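Local coordinates for protein putative thiosulfate sulfurtransferase YNJE (Escherichia coli, PDB 2WLR) that catalyses the transfer of sulfur from thiosulfate to cyanide, releasing thiocyanate and sulfite, in the bacterial periplasm, at residues L49-S52 with A53-D57; L64-W67 with I68-N72; V91-R94 with L95-G99. All coordinates share one frame; numbering follows the deposited sequence.

How the interactions relate
The three contacts are local ones, each within a single run of chain, and they pack against one another inside the first rhodanese region, their centres 12 to 13 Å apart. Interaction 1 meets interaction 2 where L49 CD1 touches W67 CH2 at 3.7 Å. It meets interaction 3 through a probable hydrogen bond of 2.9 Å from R94 NH1 to L56 O, while I68 CD1 of interaction 2 lies 3.5 Å from A98 CB of interaction 3. Turn, helix 61-70 and helix 85-97 thus close a triangle of mutual contacts. All three lie away from the catalytic cysteine, C365, which belongs to the third rhodanese region.

Interaction 1: residues L49-S52 with A53-D57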
ATOM      1  N   LEU A  49      10.032 -15.223  -1.446  1.00  8.34           N
ATOM      2  CA  LEU A  49      10.331 -13.917  -0.871  1.00  8.39           C
ATOM      3  C   LEU A  49      10.648 -12.955  -2.020  1.00  8.74           C
ATOM      4  O   LEU A  49      11.053 -13.389  -3.107  1.00  9.87           O
ATOM      5  CB  LEU A  49      11.533 -14.002   0.110  1.00  9.09           C
ATOM      6  CG  LEU A  49      11.394 -15.072   1.203  1.00 10.36           C
ATOM      7  CD1 LEU A  49      12.629 -15.061   2.093  1.00 12.86           C
ATOM      8  CD2 LEU A  49      10.103 -14.898   2.017  1.00 13.06           C
ATOM      9  N   ASN A  50      10.516 -11.660  -1.768  1.00  7.58           N
ATOM     10  CA  ASN A  50      10.901 -10.627  -2.733  1.00  6.78           C
ATOM     11  C   ASN A  50      12.085  -9.878  -2.132  1.00  6.39           C
ATOM     12  O   ASN A  50      11.973  -9.221  -1.067  1.00  7.03           O
ATOM     13  CB  ASN A  50       9.749  -9.668  -2.961  1.00  5.64           C
ATOM     14  CG  ASN A  50       9.949  -8.714  -4.171  1.00  5.69           C
ATOM     15  OD1 ASN A  50      10.763  -8.991  -5.115  1.00  9.19           O
ATOM     16  ND2 ASN A  50       9.231  -7.646  -4.151  1.00  4.44           N
ATOM     17  N   LEU A  51      13.188  -9.922  -2.850  1.00  7.71           N
ATOM     18  CA  LEU A  51      14.361  -9.128  -2.491  1.00  8.01           C
ATOM     19  C   LEU A  51      14.853  -8.520  -3.777  1.00  8.32           C
ATOM     20  O   LEU A  51      15.664  -9.119  -4.494  1.00  8.68           O
ATOM     21  CB  LEU A  51      15.444  -9.972  -1.818  1.00  8.41           C
ATOM     22  CG  LEU A  51      16.651  -9.210  -1.258  1.00  9.58           C
ATOM     23  CD1 LEU A  51      16.263  -8.141  -0.238  1.00 11.67           C
ATOM     24  CD2 LEU A  51      17.679 -10.170  -0.638  1.00 11.33           C
ATOM     25  N   SER A  52      14.312  -7.369  -4.113  1.00  8.59           N
ATOM     26  CA  SER A  52      14.630  -6.729  -5.382  1.00  8.02           C
ATOM     27  C   SER A  52      16.068  -6.256  -5.408  1.00  8.25           C
ATOM     28  O   SER A  52      16.492  -5.530  -4.492  1.00  8.71           O
ATOM     29  CB  SER A  52      13.695  -5.588  -5.635  1.00  8.71           C
ATOM     30  OG  SER A  52      13.938  -5.039  -6.897  1.00 10.21           O
ATOM     31  N   ALA A  53      16.803  -6.575  -6.466  1.00  7.58           N
ATOM     32  CA  ALA A  53      18.188  -6.094  -6.582  1.00  8.76           C
ATOM     33  C   ALA A  53      18.235  -4.576  -6.532  1.00  9.04           C
ATOM     34  O   ALA A  53      19.190  -4.023  -6.047  1.00 11.27           O
ATOM     35  CB  ALA A  53      18.863  -6.587  -7.857  1.00  8.99           C
ATOM     36  N   SER A  54      17.197  -3.906  -7.033  1.00  9.69           N
ATOM     37  CA  SER A  54      17.108  -2.442  -7.009  1.00 10.97           C
ATOM     38  C   SER A  54      17.017  -1.843  -5.613  1.00 10.59           C
ATOM     39  O   SER A  54      17.210  -0.640  -5.464  1.00 14.40           O
ATOM     40  CB  SER A  54      15.912  -1.974  -7.832  1.00 11.20           C
ATOM     41  OG  SER A  54      14.690  -2.398  -7.262  1.00 13.29           O
ATOM     42  N   TRP A  55      16.737  -2.656  -4.596  1.00 10.43           N
ATOM     43  CA  TRP A  55      16.724  -2.147  -3.233  1.00  9.99           C
ATOM     44  C   TRP A  55      18.056  -2.163  -2.543  1.00 11.08           C
ATOM     45  O   TRP A  55      18.210  -1.505  -1.514  1.00 11.45           O
ATOM     46  CB  TRP A  55      15.819  -2.996  -2.339  1.00  9.50           C
ATOM     47  CG  TRP A  55      14.406  -3.165  -2.778  1.00  9.15           C
ATOM     48  CD1 TRP A  55      13.717  -2.396  -3.645  1.00 10.24           C
ATOM     49  CD2 TRP A  55      13.503  -4.158  -2.306  1.00  9.32           C
ATOM     50  NE1 TRP A  55      12.430  -2.886  -3.787  1.00 11.14           N
ATOM     51  CE2 TRP A  55      12.270  -3.947  -2.938  1.00 10.47           C
ATOM     52  CE3 TRP A  55      13.620  -5.200  -1.395  1.00  9.60           C
ATOM     53  CZ2 TRP A  55      11.182  -4.820  -2.736  1.00 10.20           C
ATOM     54  CZ3 TRP A  55      12.553  -6.013  -1.175  1.00 10.26           C
ATOM     55  CH2 TRP A  55      11.350  -5.818  -1.847  1.00 10.13           C
ATOM     56  N   LEU A  56      18.999  -2.941  -3.057  1.00 11.30           N
ATOM     57  CA  LEU A  56      20.221  -3.253  -2.309  1.00 11.51           C
ATOM     58  C   LEU A  56      21.066  -2.043  -1.920  1.00 12.37           C
ATOM     59  O   LEU A  56      21.608  -2.040  -0.831  1.00 13.28           O
ATOM     60  CB  LEU A  56      21.078  -4.262  -3.060  1.00 12.52           C
ATOM     61  CG  LEU A  56      20.449  -5.646  -3.198  1.00 11.59           C
ATOM     62  CD1 LEU A  56      21.277  -6.473  -4.183  1.00 14.22           C
ATOM     63  CD2 LEU A  56      20.287  -6.347  -1.840  1.00 10.83           C
ATOM     64  N   ASP A  57      21.113  -1.040  -2.795  1.00 13.26           N
ATOM     65  CA  ASP A  57      21.870   0.202  -2.527  1.00 14.91           C
ATOM     66  C   ASP A  57      21.212   1.057  -1.453  1.00 15.15           C
ATOM     67  O   ASP A  57      21.777   2.081  -1.036  1.00 15.82           O
ATOM     68  CB  ASP A  57      22.083   1.009  -3.827  1.00 16.40           C
ATOM     69  CG  ASP A  57      20.801   1.577  -4.416  1.00 20.66           C
ATOM     70  OD1 ASP A  57      19.690   1.292  -3.931  1.00 26.28           O
ATOM     71  OD2 ASP A  57      20.905   2.339  -5.417  1.00 29.82           O
TER
HETATM   72  O   HOH W   1      15.397  -5.513  -9.254  1.00 14.03           O
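S52 and W55 meet across a reverse turn of type I shape, which takes the chain out of strand 49-50, an outermost strand of the parallel sheet in the first rhodanese region, toward helix 61-70. The turn is closed by W55 N, which donates to S52 O at 2.9 Å in a fairly straight bond (159° at the hydrogen); the donor stands above the carbonyl plane. The indole then folds back over the chain it has just left: W55 CG is anti to the carbonyl carbon (chi1 -56°), which swings the ring over S52. Here S52 CB rests on one face, 3.4 Å from the centroid of the five-membered ring, a CH-pi contact almost on the ring normal. Farther along the indole, the six-membered ring reaches back to N50, the last strand residue, and to L51 just beyond it, with W55 CZ3 3.3 Å from N50 O and W55 CE3 4.1 Å from L51 CD1. A serine suits position 52 because its small CB fits beneath the ring while its hydroxyl turns to polar partners. S52 OG lies 2.8 Å from S54 OG in a hydrogen bond, and a water 2.8 Å from S52 OG also accepts from S54 N at 3.3 Å. W55 also touches N335, and NE1 makes a weak hydrogen bond to D337; both partners lie in the third rhodanese region. Replacing W55 by alanine would remove the indole, which would probably leave S52 CB without its aromatic cover and D337 without its weak N-H partner. The chemistry therefore divides the turn in two: hydroxyls and water hold one side of S52, while the indole face shields its methylene and the indole N-H makes the weak link to D337.

Interaction 2: residues L64-W67 with I68-N72; sequences LNAW and IKQHN
W67 and H71, one helical turn apart, bring their rings together as helix 61-70 ends. W67 CB sits 3.1 Å from I68 N, the next amide of the chain. With chi1 at -176° W67 CG stands beside the carbonyl carbon, which directs the indole toward the residues that follow. CG faces H71 CD2, and CD1 comes to 3.4 Å from H71 NE2. NE1 is nearer still, 3.1 Å from H71 NE2, but the imidazole nitrogen lies over the indole face whereas the N-H points outward in the ring plane, and no hydrogen bond forms. CE2 sits 3.5 Å from H71 CD2, and CZ2, toward the tip, 4.1 Å from the same atom. The two planes are inclined by 40°, an oblique approach. At the edge of the six-membered ring, CE3 meets I68 CG1 in the ring plane at 4.0 Å. Beneath this, the helix keeps its regular bonds, for example Q70 N to A66 O at 2.8 Å, until H71 leaves helical geometry. Apolar residues suit the side that faces the rest of the domain: I68 CD1 lies 4.0 Å from L64 CG, while K69 and Q70 occupy the outward side. In the fold, W67 and H71 lean on strand 49-50, W67 also touches L73, and L64 and I68 face helix 85-97, packing on R94 and L95; I68 additionally reaches L100 in the loop beyond.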
ATOM      1  N   LEU A  64      19.676  -5.672   5.903  1.00 10.31           N
ATOM      2  CA  LEU A  64      19.627  -6.984   5.249  1.00 10.06           C
ATOM      3  C   LEU A  64      19.627  -8.136   6.280  1.00 10.99           C
ATOM      4  O   LEU A  64      18.923  -9.136   6.098  1.00 10.62           O
ATOM      5  CB  LEU A  64      20.757  -7.166   4.238  1.00 10.78           C
ATOM      6  CG  LEU A  64      20.749  -8.504   3.467  1.00 10.90           C
ATOM      7  CD1 LEU A  64      19.426  -8.777   2.735  1.00 14.04           C
ATOM      8  CD2 LEU A  64      21.962  -8.548   2.526  1.00 15.62           C
ATOM      9  N   ASN A  65      20.403  -7.995   7.349  1.00 11.73           N
ATOM     10  CA  ASN A  65      20.393  -9.010   8.389  1.00 12.28           C
ATOM     11  C   ASN A  65      19.005  -9.096   9.006  1.00 11.47           C
ATOM     12  O   ASN A  65      18.525 -10.201   9.281  1.00 11.93           O
ATOM     13  CB  ASN A  65      21.432  -8.679   9.471  1.00 13.82           C
ATOM     14  CG  ASN A  65      22.850  -8.956   9.033  1.00 17.15           C
ATOM     15  OD1 ASN A  65      23.103  -9.717   8.086  1.00 19.70           O
ATOM     16  ND2 ASN A  65      23.810  -8.349   9.751  1.00 20.84           N
ATOM     17  N   ALA A  66      18.405  -7.950   9.278  1.00 11.28           N
ATOM     18  CA  ALA A  66      17.048  -7.899   9.807  1.00 11.20           C
ATOM     19  C   ALA A  66      16.049  -8.600   8.875  1.00 12.68           C
ATOM     20  O   ALA A  66      15.181  -9.359   9.304  1.00 13.20           O
ATOM     21  CB  ALA A  66      16.653  -6.474  10.075  1.00 12.54           C
ATOM     22  N   TRP A  67      16.192  -8.357   7.581  1.00 11.70           N
ATOM     23  CA  TRP A  67      15.291  -8.949   6.606  1.00 10.72           C
ATOM     24  C   TRP A  67      15.461 -10.457   6.575  1.00 11.71           C
ATOM     25  O   TRP A  67      14.494 -11.229   6.552  1.00 10.82           O
ATOM     26  CB  TRP A  67      15.593  -8.330   5.233  1.00  9.76           C
ATOM     27  CG  TRP A  67      14.686  -8.773   4.128  1.00  8.43           C
ATOM     28  CD1 TRP A  67      13.567  -8.115   3.692  1.00 10.72           C
ATOM     29  CD2 TRP A  67      14.854  -9.904   3.299  1.00  8.56           C
ATOM     30  NE1 TRP A  67      13.002  -8.824   2.663  1.00  9.34           N
ATOM     31  CE2 TRP A  67      13.772  -9.909   2.381  1.00  8.98           C
ATOM     32  CE3 TRP A  67      15.788 -10.943   3.233  1.00  9.52           C
ATOM     33  CZ2 TRP A  67      13.587 -10.924   1.444  1.00 10.46           C
ATOM     34  CZ3 TRP A  67      15.626 -11.941   2.282  1.00 11.42           C
ATOM     35  CH2 TRP A  67      14.514 -11.917   1.385  1.00 10.43           C
ATOM     36  N   ILE A  68      16.697 -10.919   6.590  1.00 11.39           N
ATOM     37  CA  ILE A  68      16.975 -12.351   6.620  1.00 12.48           C
ATOM     38  C   ILE A  68      16.326 -12.990   7.858  1.00 13.72           C
ATOM     39  O   ILE A  68      15.631 -14.002   7.727  1.00 15.66           O
ATOM     40  CB  ILE A  68      18.495 -12.611   6.558  1.00 12.77           C
ATOM     41  CG1 ILE A  68      19.048 -12.234   5.158  1.00 13.12           C
ATOM     42  CG2 ILE A  68      18.821 -14.078   6.898  1.00 14.18           C
ATOM     43  CD1 ILE A  68      20.573 -12.184   5.080  1.00 12.95           C
ATOM     44  N   LYS A  69      16.491 -12.353   9.020  1.00 15.09           N
ATOM     45  CA  LYS A  69      15.904 -12.853  10.279  1.00 16.90           C
ATOM     46  C   LYS A  69      14.380 -12.842  10.282  1.00 17.44           C
ATOM     47  O   LYS A  69      13.732 -13.785  10.789  1.00 17.59           O
ATOM     48  CB  LYS A  69      16.382 -11.972  11.428  1.00 18.07           C
ATOM     49  CG  LYS A  69      17.718 -12.352  11.941  1.00 22.05           C
ATOM     50  CD  LYS A  69      17.602 -12.984  13.307  1.00 27.43           C
ATOM     51  CE  LYS A  69      17.367 -11.918  14.357  1.00 29.11           C
ATOM     52  NZ  LYS A  69      16.796 -12.462  15.616  1.00 33.75           N
ATOM     53  N   GLN A  70      13.815 -11.759   9.787  1.00 16.74           N
ATOM     54  CA  GLN A  70      12.352 -11.566   9.760  1.00 17.47           C
ATOM     55  C   GLN A  70      11.676 -12.624   8.879  1.00 17.68           C
ATOM     56  O   GLN A  70      10.505 -12.933   9.092  1.00 18.10           O
ATOM     57  CB  GLN A  70      11.989 -10.168   9.264  1.00 18.11           C
ATOM     58  CG  GLN A  70      12.146  -9.060  10.290  1.00 20.59           C
ATOM     59  CD  GLN A  70      12.352  -7.696   9.691  1.00 23.38           C
ATOM     60  OE1 GLN A  70      12.066  -7.461   8.504  1.00 26.22           O
ATOM     61  NE2 GLN A  70      12.848  -6.762  10.517  1.00 26.31           N
ATOM     62  N   HIS A  71      12.405 -13.156   7.897  1.00 16.38           N
ATOM     63  CA  HIS A  71      11.864 -14.147   6.960  1.00 16.64           C
ATOM     64  C   HIS A  71      12.318 -15.573   7.250  1.00 18.21           C
ATOM     65  O   HIS A  71      12.130 -16.453   6.431  1.00 16.54           O
ATOM     66  CB  HIS A  71      12.208 -13.751   5.523  1.00 15.85           C
ATOM     67  CG  HIS A  71      11.634 -12.432   5.120  1.00 15.13           C
ATOM     68  ND1 HIS A  71      10.374 -12.291   4.581  1.00 16.52           N
ATOM     69  CD2 HIS A  71      12.132 -11.183   5.228  1.00 10.88           C
ATOM     70  CE1 HIS A  71      10.144 -11.009   4.358  1.00 11.55           C
ATOM     71  NE2 HIS A  71      11.186 -10.315   4.755  1.00 16.54           N
ATOM     72  N   ASN A  72      12.930 -15.796   8.411  1.00 20.23           N
ATOM     73  CA  ASN A  72      13.256 -17.169   8.843  1.00 22.41           C
ATOM     74  C   ASN A  72      14.123 -17.937   7.827  1.00 23.74           C
ATOM     75  O   ASN A  72      13.943 -19.148   7.570  1.00 24.36           O
ATOM     76  CB  ASN A  72      11.966 -17.938   9.153  1.00 23.16           C
ATOM     77  CG  ASN A  72      11.045 -17.180  10.109  1.00 24.60           C
ATOM     78  OD1 ASN A  72      11.446 -16.797  11.213  1.00 27.27           O
ATOM     79  ND2 ASN A  72       9.799 -16.967   9.689  1.00 24.71           N
TER

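Interaction 3: residues V91-R94 with L95-G99; sequences VKTR and LQKAG
V91 and L95 open a series of contacts between residues four apart along the last turns of helix 85-97. Their side chains lie alongside each other, V91 CG1 3.7 Å from L95 CD1, while L95 N donates to V91 O at 2.9 Å; a branched pair without polar atoms suits the buried side. K92 comes next, and its methylenes pass obliquely over the amide of Q96, CD 3.6 Å from NE2. K92 bends at chi3 (74°), and its NZ donates to A4 O, which also accepts from Q96 NE2, while a water donates to Q96 OE1 at 3.0 Å. T93 sets its methyl beside the extended chain of K97, CG2 to CE 3.6 Å, while its hydroxyl bonds back to D89 O, as threonines in helices often do. R94 closes the segment: its O accepts from A98 N at 2.9 Å, although the bond is bent to 137°, and its bent chain carries NH2 to M59 O. G99, the first residue to leave helical geometry, forms a Schellman motif with the last turn; at its positive phi (110°) a side chain would collide with the preceding carbonyl O, which calls for glycine. This helix is the crossover of a beta-alpha-beta unit: V91 and K92 touch L81 of strand 79-82, K92, L95 and Q96 touch I103 of strand 103-105, and A98 packs on L64 of helix 61-70.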
ATOM      1  N   VAL A  91      22.059  -9.880  -5.935  1.00 10.49           N
ATOM      2  CA  VAL A  91      21.469 -10.435  -4.720  1.00 10.29           C
ATOM      3  C   VAL A  91      22.327 -11.580  -4.159  1.00 10.76           C
ATOM      4  O   VAL A  91      22.555 -11.645  -2.957  1.00 10.55           O
ATOM      5  CB  VAL A  91      19.994 -10.874  -4.968  1.00  9.64           C
ATOM      6  CG1 VAL A  91      19.449 -11.648  -3.787  1.00  9.92           C
ATOM      7  CG2 VAL A  91      19.157  -9.634  -5.285  1.00 10.38           C
ATOM      8  N   LYS A  92      22.803 -12.469  -5.035  1.00 11.59           N
ATOM      9  CA  LYS A  92      23.665 -13.581  -4.602  1.00 11.74           C
ATOM     10  C   LYS A  92      24.846 -13.027  -3.795  1.00 11.95           C
ATOM     11  O   LYS A  92      25.164 -13.526  -2.725  1.00 13.14           O
ATOM     12  CB  LYS A  92      24.180 -14.372  -5.794  1.00 13.23           C
ATOM     13  CG  LYS A  92      25.207 -15.442  -5.436  1.00 14.57           C
ATOM     14  CD  LYS A  92      26.165 -15.743  -6.590  1.00 18.15           C
ATOM     15  CE  LYS A  92      27.189 -14.607  -6.764  1.00 21.06           C
ATOM     16  NZ  LYS A  92      28.179 -14.884  -7.844  1.00 23.70           N
ATOM     17  N   THR A  93      25.441 -11.964  -4.295  1.00 12.94           N
ATOM     18  CA  THR A  93      26.669 -11.434  -3.700  1.00 13.81           C
ATOM     19  C   THR A  93      26.384 -10.864  -2.317  1.00 13.82           C
ATOM     20  O   THR A  93      27.112 -11.163  -1.362  1.00 14.04           O
ATOM     21  CB  THR A  93      27.293 -10.419  -4.645  1.00 14.70           C
ATOM     22  OG1 THR A  93      27.653 -11.092  -5.860  1.00 17.76           O
ATOM     23  CG2 THR A  93      28.547  -9.785  -4.047  1.00 17.19           C
ATOM     24  N   ARG A  94      25.308 -10.094  -2.167  1.00 12.19           N
ATOM     25  CA  ARG A  94      24.908  -9.572  -0.871  1.00 12.16           C
ATOM     26  C   ARG A  94      24.533 -10.688   0.105  1.00 11.30           C
ATOM     27  O   ARG A  94      24.871 -10.625   1.297  1.00 12.87           O
ATOM     28  CB  ARG A  94      23.776  -8.532  -0.969  1.00 11.66           C
ATOM     29  CG  ARG A  94      24.225  -7.141  -1.443  1.00 13.73           C
ATOM     30  CD  ARG A  94      25.105  -6.394  -0.445  1.00 12.40           C
ATOM     31  NE  ARG A  94      24.427  -6.095   0.795  1.00 11.95           N
ATOM     32  CZ  ARG A  94      23.624  -5.064   1.026  1.00  9.98           C
ATOM     33  NH1 ARG A  94      23.324  -4.191   0.077  1.00 11.85           N
ATOM     34  NH2 ARG A  94      23.106  -4.921   2.236  1.00 12.52           N
ATOM     35  N   LEU A  95      23.837 -11.717  -0.384  1.00 10.96           N
ATOM     36  CA  LEU A  95      23.437 -12.788   0.528  1.00 11.02           C
ATOM     37  C   LEU A  95      24.637 -13.608   0.981  1.00 11.12           C
ATOM     38  O   LEU A  95      24.663 -14.089   2.115  1.00 11.97           O
ATOM     39  CB  LEU A  95      22.362 -13.677  -0.111  1.00 10.35           C
ATOM     40  CG  LEU A  95      21.016 -12.996  -0.299  1.00 10.74           C
ATOM     41  CD1 LEU A  95      20.126 -13.980  -1.019  1.00 11.49           C
ATOM     42  CD2 LEU A  95      20.354 -12.550   0.970  1.00 11.91           C
ATOM     43  N   GLN A  96      25.599 -13.821   0.095  1.00 12.09           N
ATOM     44  CA  GLN A  96      26.852 -14.500   0.479  1.00 13.91           C
ATOM     45  C   GLN A  96      27.571 -13.730   1.582  1.00 14.47           C
ATOM     46  O   GLN A  96      27.967 -14.312   2.587  1.00 14.50           O
ATOM     47  CB  GLN A  96      27.787 -14.653  -0.723  1.00 13.99           C
ATOM     48  CG  GLN A  96      27.328 -15.681  -1.747  1.00 16.38           C
ATOM     49  CD  GLN A  96      28.174 -15.682  -3.011  1.00 18.51           C
ATOM     50  OE1 GLN A  96      28.864 -14.708  -3.324  1.00 21.68           O
ATOM     51  NE2 GLN A  96      28.098 -16.763  -3.759  1.00 21.31           N
ATOM     52  N   LYS A  97      27.688 -12.425   1.413  1.00 15.38           N
ATOM     53  CA  LYS A  97      28.357 -11.580   2.408  1.00 16.41           C
ATOM     54  C   LYS A  97      27.557 -11.525   3.712  1.00 16.55           C
ATOM     55  O   LYS A  97      28.134 -11.306   4.785  1.00 17.89           O
ATOM     56  CB  LYS A  97      28.619 -10.194   1.834  1.00 16.75           C
ATOM     57  CG  LYS A  97      29.702 -10.188   0.773  1.00 19.53           C
ATOM     58  CD  LYS A  97      29.653  -8.917  -0.062  1.00 22.29           C
ATOM     59  CE  LYS A  97      30.613  -8.929  -1.247  1.00 24.83           C
ATOM     60  NZ  LYS A  97      30.506  -7.659  -2.054  1.00 26.08           N
ATOM     61  N   ALA A  98      26.241 -11.751   3.632  1.00 16.01           N
ATOM     62  CA  ALA A  98      25.384 -11.840   4.820  1.00 16.52           C
ATOM     63  C   ALA A  98      25.491 -13.179   5.552  1.00 16.99           C
ATOM     64  O   ALA A  98      24.946 -13.326   6.621  1.00 18.50           O
ATOM     65  CB  ALA A  98      23.909 -11.570   4.434  1.00 16.48           C
ATOM     66  N   GLY A  99      26.141 -14.171   4.955  1.00 17.83           N
ATOM     67  CA  GLY A  99      26.357 -15.440   5.628  1.00 18.63           C
ATOM     68  C   GLY A  99      25.595 -16.652   5.112  1.00 19.17           C
ATOM     69  O   GLY A  99      25.780 -17.757   5.635  1.00 20.63           O
TER
HETATM   70  O   HOH W   2      30.244 -12.308  -2.239  1.00 38.34           O